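Haloacid dehalogenase domain protein hydrolase (Planctomyces limnophilus, PDB 4OVY) binds calcium and is probably a hydrolase of the haloacid dehalogenase superfamily, perhaps acting as a phosphatase. Local coordinates at residues 29-32 and 36-39. Sequence-based numbering, arbitrary orientation.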
loop_
_atom_site.group_PDB
_atom_site.type_symbol
_atom_site.label_atom_id
_atom_site.label_comp_id
_atom_site.label_asym_id
_atom_site.label_seq_id
_atom_site.Cartn_x
_atom_site.Cartn_y
_atom_site.Cartn_z
ATOM N N PRO A 29 0.611 -6.219 -29.979
ATOM C CA PRO A 29 1.151 -4.865 -29.845
ATOM C C PRO A 29 0.802 -4.176 -28.525
ATOM O O PRO A 29 1.509 -3.252 -28.126
ATOM C CB PRO A 29 0.522 -4.107 -31.024
ATOM C CG PRO A 29 -0.690 -4.890 -31.392
ATOM C CD PRO A 29 -0.354 -6.321 -31.089
ATOM N N ARG A 30 -0.282 -4.617 -27.876
ATOM C CA ARG A 30 -0.723 -4.061 -26.589
ATOM C C ARG A 30 -0.306 -4.901 -25.382
ATOM O O ARG A 30 -0.789 -4.661 -24.272
ATOM C CB ARG A 30 -2.249 -3.913 -26.558
ATOM C CG ARG A 30 -2.844 -3.148 -27.727
ATOM C CD ARG A 30 -4.170 -2.486 -27.353
ATOM N NE ARG A 30 -5.304 -3.410 -27.347
ATOM C CZ ARG A 30 -6.557 -3.044 -27.082
ATOM N NH1 ARG A 30 -7.534 -3.941 -27.099
ATOM N NH2 ARG A 30 -6.838 -1.779 -26.801
ATOM N N PHE A 31 0.584 -5.872 -25.585
ATOM C CA PHE A 31 1.006 -6.763 -24.514
ATOM C C PHE A 31 1.520 -5.967 -23.310
ATOM O O PHE A 31 2.355 -5.086 -23.452
ATOM C CB PHE A 31 2.093 -7.728 -24.995
ATOM C CG PHE A 31 2.587 -8.661 -23.928
ATOM C CD1 PHE A 31 1.882 -9.812 -23.622
ATOM C CD2 PHE A 31 3.752 -8.387 -23.233
ATOM C CE1 PHE A 31 2.334 -10.679 -22.643
ATOM C CE2 PHE A 31 4.208 -9.247 -22.251
ATOM C CZ PHE A 31 3.499 -10.393 -21.954
ATOM N N VAL A 32 0.974 -6.273 -22.141
ATOM C CA VAL A 32 1.423 -5.688 -20.891
ATOM C C VAL A 32 2.106 -6.787 -20.088
ATOM O O VAL A 32 1.500 -7.830 -19.829
ATOM C CB VAL A 32 0.226 -5.129 -20.102
ATOM C CG1 VAL A 32 0.650 -4.640 -18.726
ATOM C CG2 VAL A 32 -0.428 -4.010 -20.884
ATOM N N GLU A 36 2.821 -5.504 -14.604
ATOM C CA GLU A 36 2.119 -4.233 -14.827
ATOM C C GLU A 36 0.590 -4.375 -14.910
ATOM O O GLU A 36 -0.125 -3.372 -15.019
ATOM C CB GLU A 36 2.643 -3.558 -16.105
ATOM C CG GLU A 36 4.063 -3.025 -15.992
ATOM C CD GLU A 36 4.636 -2.566 -17.328
ATOM O OE1 GLU A 36 3.917 -1.934 -18.135
ATOM O OE2 GLU A 36 5.818 -2.839 -17.578
ATOM N N ARG A 37 0.088 -5.606 -14.842
ATOM C CA ARG A 37 -1.347 -5.869 -14.986
ATOM C C ARG A 37 -2.119 -5.567 -13.703
ATOM O O ARG A 37 -2.540 -6.471 -12.980
ATOM C CB ARG A 37 -1.578 -7.307 -15.438
ATOM C CG ARG A 37 -0.963 -7.593 -16.799
ATOM C CD ARG A 37 -1.220 -9.020 -17.244
ATOM N NE ARG A 37 -0.343 -9.354 -18.355
ATOM C CZ ARG A 37 -0.131 -10.577 -18.822
ATOM N NH1 ARG A 37 -0.753 -11.631 -18.299
ATOM N NH2 ARG A 37 0.719 -10.739 -19.828
ATOM N N ILE A 38 -2.294 -4.279 -13.441
ATOM C CA ILE A 38 -2.995 -3.786 -12.260
ATOM C C ILE A 38 -4.377 -3.336 -12.695
ATOM O O ILE A 38 -4.512 -2.567 -13.661
ATOM C CB ILE A 38 -2.269 -2.560 -11.654
ATOM C CG1 ILE A 38 -0.817 -2.891 -11.291
ATOM C CG2 ILE A 38 -3.033 -2.004 -10.457
ATOM C CD1 ILE A 38 -0.661 -4.132 -10.447
ATOM N N VAL A 39 -5.396 -3.811 -11.984
ATOM C CA VAL A 39 -6.777 -3.386 -12.205
ATOM C C VAL A 39 -7.397 -2.938 -10.885
ATOM O O VAL A 39 -7.227 -3.598 -9.860
ATOM C CB VAL A 39 -7.635 -4.488 -12.879
ATOM C CG1 VAL A 39 -7.633 -5.777 -12.077
ATOM C CG2 VAL A 39 -9.060 -4.004 -13.096
#
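Glu36 meets Val32 where the loop that follows helix 11-24 runs into strand 38-41, which lies between strands 156-161 and 230-233, parallel to both, in the core of the HAD-type sheet and leads to the calcium-binding aspartates. Glu36 CB lies 3.5 Å from Val32 CG1, a methyl placed there because it stands anti to the backbone N (chi1 174°) on a side chain already directed at this turn. Next comes Arg37, the centre of an inverse gamma turn closed by Ile38 N to Glu36 O (2.8 Å). The Arg37 chain runs extended from CG to NE, with Arg37 CG 3.9 Å from Val32 CG1, and the guanidinium grips one backbone oxygen side-on: NE donates to Val32 O at 2.8 Å and NH2 to the same Val32 O at 3.0 Å. NH1 bonds to His153 O, so the group ties the loop to the chain just before strand 156-161. With an alanine at Arg37, Val32 O would probably be left without its two donors and His153 O without NH1, and the Phe31 ring would lose its guanidinium neighbour. Arg37 NH2, the nitrogen that also bonds Val32 O, lies 3.2 Å from Phe31 CE1, the guanidinium and ring planes 90° apart.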